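Local coordinates for protein pyruvate formate-lyase 2 (Archaeoglobus fulgidus, PDB 2F3O) that is of unknown function but belongs to the glycyl radical enzymes and probably acts as a lyase through radical chemistry, its substrate not being established, at residues A272-R277 with L419-G425; T331-I337 with Q366-R372; C393-A397 with L746-V750; G425-I429 with C629-T633. All blocks are in the same frame, centred on the assembly; numbering follows the deposited sequence.

Contact 1. Residues A272-R277 with L419-G425; sequences AISMGR and LNYTTDG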
loop_
_atom_site.group_PDB
_atom_site.type_symbol
_atom_site.label_atom_id
_atom_site.label_comp_id
_atom_site.label_asym_id
_atom_site.label_seq_id
_atom_site.Cartn_x
_atom_site.Cartn_y
_atom_site.Cartn_z
ATOM N N ALA A 272 22.092 22.012 -16.144
ATOM C CA ALA A 272 20.733 21.973 -16.658
ATOM C C ALA A 272 19.630 22.360 -15.705
ATOM O O ALA A 272 18.499 21.940 -15.897
ATOM C CB ALA A 272 20.433 20.646 -17.327
ATOM N N ILE A 273 19.952 23.145 -14.683
ATOM C CA ILE A 273 18.925 23.664 -13.801
ATOM C C ILE A 273 18.201 24.754 -14.577
ATOM O O ILE A 273 18.754 25.815 -14.820
ATOM C CB ILE A 273 19.537 24.250 -12.534
ATOM C CG1 ILE A 273 20.454 23.235 -11.882
ATOM C CG2 ILE A 273 18.463 24.673 -11.564
ATOM C CD1 ILE A 273 21.095 23.747 -10.630
ATOM N N SER A 274 16.968 24.487 -14.980
ATOM C CA SER A 274 16.308 25.316 -15.985
ATOM C C SER A 274 15.109 26.062 -15.439
ATOM O O SER A 274 14.657 25.801 -14.326
ATOM C CB SER A 274 15.905 24.449 -17.168
ATOM O OG SER A 274 17.040 23.739 -17.653
ATOM N N MET A 275 14.593 27.005 -16.214
ATOM C CA MET A 275 13.557 27.890 -15.702
ATOM C C MET A 275 12.155 27.590 -16.228
ATOM O O MET A 275 11.180 28.195 -15.789
ATOM C CB MET A 275 13.926 29.345 -15.960
ATOM C CG MET A 275 14.977 29.878 -15.007
ATOM S SD MET A 275 15.741 31.392 -15.641
ATOM C CE MET A 275 17.304 30.737 -16.242
ATOM N N GLY A 276 12.058 26.664 -17.173
ATOM C CA GLY A 276 10.759 26.191 -17.634
ATOM C C GLY A 276 10.030 27.105 -18.578
ATOM O O GLY A 276 10.633 27.854 -19.329
ATOM N N ARG A 277 8.713 27.058 -18.541
ATOM C CA ARG A 277 7.926 27.907 -19.429
ATOM C C ARG A 277 7.786 29.327 -18.908
ATOM O O ARG A 277 6.692 29.774 -18.557
ATOM C CB ARG A 277 6.563 27.301 -19.684
ATOM C CG ARG A 277 6.642 25.956 -20.327
ATOM C CD ARG A 277 5.264 25.451 -20.631
ATOM N NE ARG A 277 4.773 26.022 -21.870
ATOM C CZ ARG A 277 3.609 25.687 -22.389
ATOM N NH1 ARG A 277 2.874 24.802 -21.748
ATOM N NH2 ARG A 277 3.190 26.213 -23.536
ATOM N N LEU A 419 0.822 18.068 -22.610
ATOM C CA LEU A 419 0.578 19.340 -23.299
ATOM C C LEU A 419 1.368 20.483 -22.666
ATOM O O LEU A 419 1.965 21.286 -23.362
ATOM C CB LEU A 419 -0.912 19.694 -23.292
ATOM C CG LEU A 419 -1.867 19.341 -24.445
ATOM C CD1 LEU A 419 -1.136 19.051 -25.777
ATOM C CD2 LEU A 419 -2.781 18.195 -24.086
ATOM N N ASN A 420 1.419 20.529 -21.340
ATOM C CA ASN A 420 2.129 21.590 -20.634
ATOM C C ASN A 420 3.597 21.227 -20.354
ATOM O O ASN A 420 4.107 21.446 -19.256
ATOM C CB ASN A 420 1.380 21.888 -19.321
ATOM C CG ASN A 420 1.865 23.146 -18.618
ATOM O OD1 ASN A 420 1.733 24.260 -19.139
ATOM N ND2 ASN A 420 2.409 22.972 -17.405
ATOM N N TYR A 421 4.284 20.657 -21.333
ATOM C CA TYR A 421 5.607 20.171 -21.029
ATOM C C TYR A 421 6.603 21.299 -21.064
ATOM O O TYR A 421 6.330 22.366 -21.602
ATOM C CB TYR A 421 6.043 19.043 -21.950
ATOM C CG TYR A 421 6.429 19.452 -23.358
ATOM C CD1 TYR A 421 7.762 19.665 -23.725
ATOM C CD2 TYR A 421 5.458 19.603 -24.341
ATOM C CE1 TYR A 421 8.097 20.024 -25.022
ATOM C CE2 TYR A 421 5.783 19.959 -25.640
ATOM C CZ TYR A 421 7.092 20.169 -25.970
ATOM O OH TYR A 421 7.369 20.509 -27.268
ATOM N N THR A 422 7.763 21.040 -20.479
ATOM C CA THR A 422 8.873 21.948 -20.518
ATOM C C THR A 422 10.091 21.226 -21.064
ATOM O O THR A 422 10.102 20.013 -21.244
ATOM C CB THR A 422 9.217 22.452 -19.125
ATOM O OG1 THR A 422 10.254 23.447 -19.214
ATOM C CG2 THR A 422 9.671 21.286 -18.249
ATOM N N THR A 423 11.125 21.998 -21.342
ATOM C CA THR A 423 12.366 21.425 -21.742
ATOM C C THR A 423 13.418 21.775 -20.678
ATOM O O THR A 423 13.213 22.674 -19.870
ATOM C CB THR A 423 12.762 21.960 -23.130
ATOM O OG1 THR A 423 13.032 23.351 -23.021
ATOM C CG2 THR A 423 11.620 21.800 -24.148
ATOM N N ASP A 424 14.517 21.038 -20.657
ATOM C CA ASP A 424 15.680 21.399 -19.846
ATOM C C ASP A 424 16.954 20.851 -20.514
ATOM O O ASP A 424 16.897 19.888 -21.309
ATOM C CB ASP A 424 15.569 20.861 -18.414
ATOM C CG ASP A 424 15.476 19.330 -18.363
ATOM O OD1 ASP A 424 14.356 18.802 -18.546
ATOM O OD2 ASP A 424 16.512 18.665 -18.121
ATOM N N GLY A 425 18.090 21.459 -20.182
ATOM C CA GLY A 425 19.366 21.039 -20.746
ATOM C C GLY A 425 19.545 21.352 -22.219
ATOM O O GLY A 425 19.360 22.486 -22.635
HETATM O O HOH W 1 13.402 25.383 -19.314
#
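A buried contact mediated by side chains and a water sets the largely irregular segment 272-277, itself backbone-bonded to strand 334-338 through M275 with A334 and G276 with T336, against strand 421-424. Residues 272-277 lead into helix 278-281, while 419-425 leave helix 415-419 and enter the strand; their directions differ by 150°, and no direct backbone hydrogen bond joins them. The register is loose, with the CA atoms of S274 and D424 5.5 Å apart. Water 1 fills part of the gap, accepting from G276 N (2.8 Å) and donating to T423 O (2.8 Å). Close beside it, G276 CA lies 3.2 Å from T422 OG1, and OG1 of T422 itself bonds to T423 O at 3.1 Å. Strand 421-424 is the first arm of an antiparallel hairpin with strand 428-431, whose turn begins at G425. At the turn end the contact tightens: A272 CB is 3.6 Å from G425 CA, and S274 OG, bonded to A272 O at 2.9 Å, sits 3.3 Å from D424 CB. At the other end R277 reaches along the hairpin, CD 3.4 Å from Y421 O, and makes a weak hydrogen bond from NH1 to N420 OD1 (2.9 Å). Both groups have further partners: R277 NH2 binds the carbonyls of G338 and C340, and N420 OD1 bonds to Y343 of the second subunit.

Contact 2. Residues T331-I337 with Q366-R372; sequences TNQAVTI and QPNVHVR
Two neighbouring parallel strands, 334-337 and 368-372, both extended, run 4.7 Å apart at closest approach with a -23° crossing; each follows a short irregular lead-in. After T331, N332 is left-handed (phi/psi 79/55) and, in the m rotamer, accepts at OD1 from Q366 NE2 (3.0 Å), which chi1 and chi2 of Q366, both m, bring there. Q333 turns into the strand, its O receiving N368 N at 3.1 Å. From here the register is A334 with N368, V335 with V369, T336 with H370 and I337 with V371. This is the strand pairing of a beta-alpha-beta unit, connected by helix 350-362, in the barrel of a pyruvate formate-lyase-like fold. A334 CB packs 3.6 Å from H370 CE1, the ring placed there by chi1 m. V335 N donates to N368 O (3.0 Å), V335 O accepts from H370 N (2.8 Å), and V335 CG1 meets V369 CB at 3.8 Å. T336 shares the face of A334, N368 and H370; T336 OG1 and H370 ND1 both bond to T423. I337 N reaches H370 O (2.9 Å), I337 O takes R372 N (2.9 Å), and I337 CG1 lies 4.0 Å from V371 CG1, where helix 350-362 covers I337 and V369.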
loop_
_atom_site.group_PDB
_atom_site.type_symbol
_atom_site.label_atom_id
_atom_site.label_comp_id
_atom_site.label_asym_id
_atom_site.label_seq_id
_atom_site.Cartn_x
_atom_site.Cartn_y
_atom_site.Cartn_z
ATOM N N THR A 331 26.716 24.016 -19.570
ATOM C CA THR A 331 26.061 24.068 -18.276
ATOM C C THR A 331 24.566 23.973 -18.527
ATOM O O THR A 331 23.907 23.050 -18.050
ATOM C CB THR A 331 26.405 25.351 -17.505
ATOM O OG1 THR A 331 26.137 26.499 -18.321
ATOM C CG2 THR A 331 27.869 25.344 -17.108
ATOM N N ASN A 332 24.051 24.947 -19.271
ATOM C CA ASN A 332 22.749 24.861 -19.907
ATOM C C ASN A 332 21.528 25.100 -19.058
ATOM O O ASN A 332 20.636 24.257 -19.009
ATOM C CB ASN A 332 22.627 23.600 -20.757
ATOM C CG ASN A 332 23.507 23.667 -21.957
ATOM O OD1 ASN A 332 23.331 24.546 -22.777
ATOM N ND2 ASN A 332 24.489 22.786 -22.050
ATOM N N GLN A 333 21.501 26.250 -18.392
ATOM C CA GLN A 333 20.279 26.732 -17.783
ATOM C C GLN A 333 19.332 27.040 -18.912
ATOM O O GLN A 333 19.488 28.036 -19.588
ATOM C CB GLN A 333 20.521 28.009 -16.978
ATOM C CG GLN A 333 21.255 27.794 -15.680
ATOM C CD GLN A 333 21.855 29.068 -15.160
ATOM O OE1 GLN A 333 21.149 29.938 -14.657
ATOM N NE2 GLN A 333 23.169 29.185 -15.270
ATOM N N ALA A 334 18.348 26.181 -19.116
ATOM C CA ALA A 334 17.479 26.328 -20.254
ATOM C C ALA A 334 16.270 27.199 -19.979
ATOM O O ALA A 334 15.875 27.402 -18.843
ATOM C CB ALA A 334 17.042 24.985 -20.741
ATOM N N VAL A 335 15.664 27.696 -21.039
ATOM C CA VAL A 335 14.485 28.502 -20.893
ATOM C C VAL A 335 13.517 28.003 -21.970
ATOM O O VAL A 335 13.960 27.683 -23.073
ATOM C CB VAL A 335 14.895 30.007 -20.986
ATOM C CG1 VAL A 335 14.645 30.628 -22.354
ATOM C CG2 VAL A 335 14.265 30.816 -19.864
ATOM N N THR A 336 12.231 27.840 -21.643
ATOM C CA THR A 336 11.242 27.349 -22.621
ATOM C C THR A 336 10.190 28.405 -22.971
ATOM O O THR A 336 9.443 28.860 -22.103
ATOM C CB THR A 336 10.504 26.085 -22.125
ATOM O OG1 THR A 336 11.450 25.131 -21.638
ATOM C CG2 THR A 336 9.659 25.453 -23.226
ATOM N N ILE A 337 10.141 28.797 -24.242
ATOM C CA ILE A 337 9.129 29.731 -24.720
ATOM C C ILE A 337 8.212 29.115 -25.781
ATOM O O ILE A 337 8.583 28.166 -26.471
ATOM C CB ILE A 337 9.756 31.063 -25.258
ATOM C CG1 ILE A 337 10.571 30.837 -26.540
ATOM C CG2 ILE A 337 10.620 31.721 -24.206
ATOM C CD1 ILE A 337 11.270 32.084 -27.026
ATOM N N GLN A 366 24.669 31.511 -23.387
ATOM C CA GLN A 366 23.714 31.075 -22.396
ATOM C C GLN A 366 22.629 32.049 -21.968
ATOM O O GLN A 366 22.925 33.188 -21.600
ATOM C CB GLN A 366 24.414 30.651 -21.086
ATOM C CG GLN A 366 25.084 29.289 -21.041
ATOM C CD GLN A 366 24.134 28.127 -21.118
ATOM O OE1 GLN A 366 23.000 28.221 -20.695
ATOM N NE2 GLN A 366 24.607 27.008 -21.640
ATOM N N PRO A 367 21.379 31.698 -22.257
ATOM C CA PRO A 367 20.624 30.622 -21.667
ATOM C C PRO A 367 20.426 29.677 -22.867
ATOM O O PRO A 367 20.627 30.074 -24.021
ATOM C CB PRO A 367 19.310 31.283 -21.241
ATOM C CG PRO A 367 19.337 32.634 -21.817
ATOM C CD PRO A 367 20.475 32.708 -22.810
ATOM N N ASN A 368 20.091 28.423 -22.634
ATOM C CA ASN A 368 19.788 27.598 -23.768
ATOM C C ASN A 368 18.352 27.857 -24.081
ATOM O O ASN A 368 17.486 27.368 -23.380
ATOM C CB ASN A 368 19.994 26.127 -23.455
ATOM C CG ASN A 368 20.263 25.324 -24.697
ATOM O OD1 ASN A 368 20.003 25.781 -25.802
ATOM N ND2 ASN A 368 20.800 24.129 -24.528
ATOM N N VAL A 369 18.079 28.645 -25.110
ATOM C CA VAL A 369 16.680 28.967 -25.395
ATOM C C VAL A 369 15.941 27.975 -26.301
ATOM O O VAL A 369 16.363 27.664 -27.422
ATOM C CB VAL A 369 16.465 30.459 -25.688
ATOM C CG1 VAL A 369 17.803 31.150 -25.774
ATOM C CG2 VAL A 369 15.568 30.688 -26.882
ATOM N N HIS A 370 14.830 27.478 -25.773
ATOM C CA HIS A 370 14.099 26.404 -26.392
ATOM C C HIS A 370 12.729 26.864 -26.785
ATOM O O HIS A 370 11.959 27.328 -25.952
ATOM C CB HIS A 370 13.969 25.266 -25.414
ATOM C CG HIS A 370 15.268 24.616 -25.076
ATOM N ND1 HIS A 370 15.446 23.856 -23.945
ATOM C CD2 HIS A 370 16.455 24.608 -25.724
ATOM C CE1 HIS A 370 16.680 23.395 -23.913
ATOM N NE2 HIS A 370 17.317 23.842 -24.980
ATOM N N VAL A 371 12.426 26.754 -28.069
ATOM C CA VAL A 371 11.177 27.290 -28.586
ATOM C C VAL A 371 10.263 26.152 -28.997
ATOM O O VAL A 371 10.580 25.385 -29.900
ATOM C CB VAL A 371 11.398 28.232 -29.789
ATOM C CG1 VAL A 371 10.156 29.043 -30.051
ATOM C CG2 VAL A 371 12.566 29.160 -29.548
ATOM N N ARG A 372 9.134 26.043 -28.306
ATOM C CA ARG A 372 8.086 25.115 -28.683
ATOM C C ARG A 372 7.231 25.709 -29.810
ATOM O O ARG A 372 6.704 26.830 -29.705
ATOM C CB ARG A 372 7.200 24.793 -27.477
ATOM C CG ARG A 372 7.773 23.817 -26.462
ATOM C CD ARG A 372 6.776 23.575 -25.310
ATOM N NE ARG A 372 5.433 23.268 -25.796
ATOM C CZ ARG A 372 4.405 22.923 -25.026
ATOM N NH1 ARG A 372 4.573 22.806 -23.719
ATOM N NH2 ARG A 372 3.215 22.668 -25.564
#

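Contact 3. Residues C393-A397 with L746-V750; sequences CNNLA and LLVRV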
loop_
_atom_site.group_PDB
_atom_site.type_symbol
_atom_site.label_atom_id
_atom_site.label_comp_id
_atom_site.label_asym_id
_atom_site.label_seq_id
_atom_site.Cartn_x
_atom_site.Cartn_y
_atom_site.Cartn_z
ATOM N N CYS A 393 21.986 33.821 -35.743
ATOM C CA CYS A 393 21.950 33.923 -34.283
ATOM C C CYS A 393 22.472 32.688 -33.572
ATOM O O CYS A 393 23.110 32.814 -32.525
ATOM C CB CYS A 393 20.552 34.268 -33.780
ATOM S SG CYS A 393 19.399 32.902 -33.904
ATOM N N ASN A 394 22.188 31.515 -34.145
ATOM C CA ASN A 394 22.795 30.255 -33.741
ATOM C C ASN A 394 22.667 29.930 -32.260
ATOM O O ASN A 394 23.620 29.448 -31.644
ATOM C CB ASN A 394 24.272 30.233 -34.153
ATOM C CG ASN A 394 24.457 30.130 -35.655
ATOM O OD1 ASN A 394 23.476 30.099 -36.415
ATOM N ND2 ASN A 394 25.716 30.069 -36.094
ATOM N N ASN A 395 21.496 30.210 -31.695
ATOM C CA ASN A 395 21.271 30.079 -30.259
ATOM C C ASN A 395 19.832 29.699 -29.894
ATOM O O ASN A 395 19.362 29.971 -28.781
ATOM C CB ASN A 395 21.737 31.336 -29.509
ATOM C CG ASN A 395 20.934 32.612 -29.861
ATOM O OD1 ASN A 395 21.097 33.635 -29.207
ATOM N ND2 ASN A 395 20.088 32.558 -30.873
ATOM N N LEU A 396 19.145 29.089 -30.858
ATOM C CA LEU A 396 17.757 28.660 -30.721
ATOM C C LEU A 396 17.671 27.164 -30.900
ATOM O O LEU A 396 18.488 26.577 -31.596
ATOM C CB LEU A 396 16.899 29.300 -31.809
ATOM C CG LEU A 396 15.932 30.423 -31.452
ATOM C CD1 LEU A 396 16.534 31.320 -30.420
ATOM C CD2 LEU A 396 15.551 31.220 -32.692
ATOM N N ALA A 397 16.685 26.537 -30.273
ATOM C CA ALA A 397 16.357 25.160 -30.611
ATOM C C ALA A 397 14.864 25.076 -30.779
ATOM O O ALA A 397 14.115 25.730 -30.051
ATOM C CB ALA A 397 16.805 24.222 -29.552
ATOM N N LEU A 746 32.096 34.228 -31.529
ATOM C CA LEU A 746 31.549 33.416 -32.614
ATOM C C LEU A 746 30.721 32.217 -32.113
ATOM O O LEU A 746 31.283 31.247 -31.598
ATOM C CB LEU A 746 32.698 32.947 -33.506
ATOM C CG LEU A 746 32.542 32.910 -35.025
ATOM C CD1 LEU A 746 32.337 34.302 -35.571
ATOM C CD2 LEU A 746 33.772 32.284 -35.647
ATOM N N LEU A 747 29.394 32.285 -32.281
ATOM C CA LEU A 747 28.459 31.278 -31.710
ATOM C C LEU A 747 28.052 30.103 -32.601
ATOM O O LEU A 747 27.699 30.256 -33.763
ATOM C CB LEU A 747 27.177 31.936 -31.192
ATOM C CG LEU A 747 26.900 32.100 -29.694
ATOM C CD1 LEU A 747 25.408 32.038 -29.517
ATOM C CD2 LEU A 747 27.552 31.050 -28.813
ATOM N N VAL A 748 28.047 28.921 -32.024
ATOM C CA VAL A 748 27.699 27.748 -32.792
ATOM C C VAL A 748 26.759 26.879 -31.949
ATOM O O VAL A 748 26.719 27.028 -30.726
ATOM C CB VAL A 748 28.984 27.008 -33.223
ATOM C CG1 VAL A 748 29.423 25.995 -32.181
ATOM C CG2 VAL A 748 28.786 26.339 -34.538
ATOM N N ARG A 749 25.957 26.032 -32.599
ATOM C CA ARG A 749 25.151 25.025 -31.896
ATOM C C ARG A 749 25.867 23.703 -32.039
ATOM O O ARG A 749 25.991 23.192 -33.144
ATOM C CB ARG A 749 23.754 24.912 -32.500
ATOM C CG ARG A 749 22.938 26.173 -32.383
ATOM C CD ARG A 749 22.563 26.471 -30.950
ATOM N NE ARG A 749 21.545 25.570 -30.427
ATOM C CZ ARG A 749 21.053 25.627 -29.194
ATOM N NH1 ARG A 749 21.479 26.545 -28.342
ATOM N NH2 ARG A 749 20.139 24.756 -28.811
ATOM N N VAL A 750 26.346 23.145 -30.939
ATOM C CA VAL A 750 27.196 21.967 -31.034
ATOM C C VAL A 750 26.420 20.704 -31.358
ATOM O O VAL A 750 26.745 20.014 -32.324
ATOM C CB VAL A 750 27.993 21.736 -29.753
ATOM C CG1 VAL A 750 28.985 20.621 -29.949
ATOM C CG2 VAL A 750 28.706 22.984 -29.376
#
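R749 lays one face of its guanidinium over the peptide joining L396 to A397, with NH2 3.5 Å from A397 CB. With chi1 to chi3 all m, the side chain folds along 393-397, bringing CD to 3.2 Å from N394 O. The two segments run 21° apart in direction, yet no backbone hydrogen bond joins them; N394 and V748 come nearest, CA to CA 5.6 Å. N394, in a left-handed conformation (phi/psi 54/41), turns its side chain across the gap and donates from ND2 to L747 O at 3.1 Å. L747 adds the apolar part, its CD1 lying 3.7 Å from N395 CB. Strand 747-749 forms an antiparallel hairpin with strand 754-756, and the turn between them carries G752, the predicted radical site, unmodified here. The contact therefore sets the base of the glycine loop against the entrance to barrel strand 396-400. Elsewhere, R749 NE bonds to Q724, its NH1 to N368 and S754, and N394 OD1 to the amide of I727. Across the two segments one hydrogen bond, a guanidinium laid on a peptide and a leucine contact do the joining; most polar bonds of R749 and N394 go to other residues, so the chemistry is that of a buried polar network edged by one apolar patch.

Contact 4. Residues G425-I429 with C629-T633; sequences GCVEI and CYPMT
Across a cleft spanned by side chains alone, the turn G425-E428 faces the loop Y630-M632. CA atoms stay far apart, 7.5 Å for V427 to Y630 and 8.3 Å for C426 to M632. G425 (phi/psi 70/-128) opens the turn; a CB there would hit E428 OE1. C426 (-81/-72) and V427 (-131/2) follow, both m, then E428 (-68/135), chi1 m with chi2 at 102°, between wells; its carboxylate folds back so that OE2 accepts from V427 N (2.9 Å) and weakly from C426 N (2.8 Å). Y630 is extended (-151/149), chi1 p and chi2 86°; M632 (51/-129) is m throughout. The tyrosine ring is the main bump: V427 CG2 presses to 3.4 Å from Y630 CD2, and Y630 OH reaches 3.3 Å from E428 CD. In the hollow between ring and methionine sits C426, SG 3.3 Å from M632 SD and 5.1 Å from the Y630 centroid, an oblique sulfur-aromatic contact. The G-C-V-E sequence matches the cysteine loop of glycyl radical enzymes; C426 is probably the thiyl-radical residue, as in relatives. A glycerol, probably from the crystallisation liquor, bonds to E428 OE1, marking a cavity. Strand 435-445 borders the cleft, S439 bonding to E428 and Y630, while I429 packs on helix 401-410.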
loop_
_atom_site.group_PDB
_atom_site.type_symbol
_atom_site.label_atom_id
_atom_site.label_comp_id
_atom_site.label_asym_id
_atom_site.label_seq_id
_atom_site.Cartn_x
_atom_site.Cartn_y
_atom_site.Cartn_z
ATOM N N GLY A 425 18.090 21.459 -20.182
ATOM C CA GLY A 425 19.366 21.039 -20.746
ATOM C C GLY A 425 19.545 21.352 -22.219
ATOM O O GLY A 425 19.360 22.486 -22.635
ATOM N N CYS A 426 19.910 20.348 -23.008
ATOM C CA CYS A 426 19.931 20.487 -24.447
ATOM C C CYS A 426 18.564 20.318 -25.092
ATOM O O CYS A 426 17.982 21.273 -25.633
ATOM C CB CYS A 426 20.806 19.420 -25.047
ATOM S SG CYS A 426 22.381 19.335 -24.316
ATOM N N VAL A 427 18.093 19.069 -25.105
ATOM C CA VAL A 427 16.907 18.689 -25.887
ATOM C C VAL A 427 15.875 17.892 -25.090
ATOM O O VAL A 427 14.849 17.479 -25.640
ATOM C CB VAL A 427 17.282 17.849 -27.155
ATOM C CG1 VAL A 427 18.316 18.555 -27.986
ATOM C CG2 VAL A 427 17.783 16.466 -26.773
ATOM N N GLU A 428 16.159 17.675 -23.806
ATOM C CA GLU A 428 15.323 16.861 -22.917
ATOM C C GLU A 428 13.961 17.465 -22.585
ATOM O O GLU A 428 13.853 18.657 -22.290
ATOM C CB GLU A 428 16.075 16.580 -21.634
ATOM C CG GLU A 428 17.470 16.055 -21.885
ATOM C CD GLU A 428 18.535 17.118 -21.705
ATOM O OE1 GLU A 428 18.905 17.407 -20.554
ATOM O OE2 GLU A 428 19.002 17.675 -22.717
ATOM N N ILE A 429 12.927 16.628 -22.648
ATOM C CA ILE A 429 11.556 17.058 -22.394
ATOM C C ILE A 429 10.982 16.343 -21.174
ATOM O O ILE A 429 11.405 15.229 -20.824
ATOM C CB ILE A 429 10.652 16.833 -23.607
ATOM C CG1 ILE A 429 10.718 15.381 -24.070
ATOM C CG2 ILE A 429 11.054 17.745 -24.742
ATOM C CD1 ILE A 429 9.555 15.011 -24.941
ATOM N N CYS A 629 18.047 10.466 -27.364
ATOM C CA CYS A 629 19.108 10.372 -28.366
ATOM C C CYS A 629 19.825 11.677 -28.646
ATOM O O CYS A 629 19.487 12.385 -29.596
ATOM C CB CYS A 629 18.575 9.821 -29.680
ATOM S SG CYS A 629 19.908 9.193 -30.705
ATOM N N TYR A 630 20.826 11.990 -27.840
ATOM C CA TYR A 630 21.585 13.199 -28.061
ATOM C C TYR A 630 22.980 12.955 -27.542
ATOM O O TYR A 630 23.146 12.176 -26.613
ATOM C CB TYR A 630 20.908 14.432 -27.420
ATOM C CG TYR A 630 20.825 14.460 -25.926
ATOM C CD1 TYR A 630 21.875 14.953 -25.151
ATOM C CD2 TYR A 630 19.681 14.030 -25.287
ATOM C CE1 TYR A 630 21.796 14.970 -23.785
ATOM C CE2 TYR A 630 19.576 14.067 -23.927
ATOM C CZ TYR A 630 20.639 14.518 -23.175
ATOM O OH TYR A 630 20.523 14.539 -21.812
ATOM N N PRO A 631 23.992 13.593 -28.154
ATOM C CA PRO A 631 25.342 13.173 -27.857
ATOM C C PRO A 631 26.166 13.914 -26.818
ATOM O O PRO A 631 27.121 13.318 -26.324
ATOM C CB PRO A 631 26.033 13.359 -29.203
ATOM C CG PRO A 631 25.341 14.506 -29.805
ATOM C CD PRO A 631 23.974 14.611 -29.219
ATOM N N MET A 632 25.827 15.165 -26.495
ATOM C CA MET A 632 26.814 16.153 -25.988
ATOM C C MET A 632 27.993 16.163 -26.951
ATOM O O MET A 632 27.784 16.271 -28.149
ATOM C CB MET A 632 27.265 15.913 -24.535
ATOM C CG MET A 632 26.137 15.971 -23.500
ATOM S SD MET A 632 25.000 17.362 -23.672
ATOM C CE MET A 632 26.073 18.757 -23.328
ATOM N N THR A 633 29.220 16.029 -26.465
ATOM C CA THR A 633 30.294 15.715 -27.408
ATOM C C THR A 633 30.863 14.331 -27.148
ATOM O O THR A 633 32.009 14.067 -27.486
ATOM C CB THR A 633 31.447 16.787 -27.507
ATOM O OG1 THR A 633 32.242 16.794 -26.321
ATOM C CG2 THR A 633 30.905 18.180 -27.759
#

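Overall arrangement
All four contacts are buried, so they differ by chemistry more than by exposure. Contact 4 lies nearest the middle of the chain and contact 3 farthest out, while contact 1 is the one that reaches the second subunit. Contact 2 alone is regular sheet, joined by backbone bonds; contact 1 relies on water and side chains, contact 3 on amide and guanidinium groups, contact 4 on sulfur and ring surfaces. Contacts 2 and 3 meet in one sheet through strands 368-373 and 396-400, and N368 reaches R749. Contacts 1 and 4 share G425 and one hairpin, which rests on contact 2 through T423 and H370. The principle is general: a regular barrel wall positions two irregular loops within it.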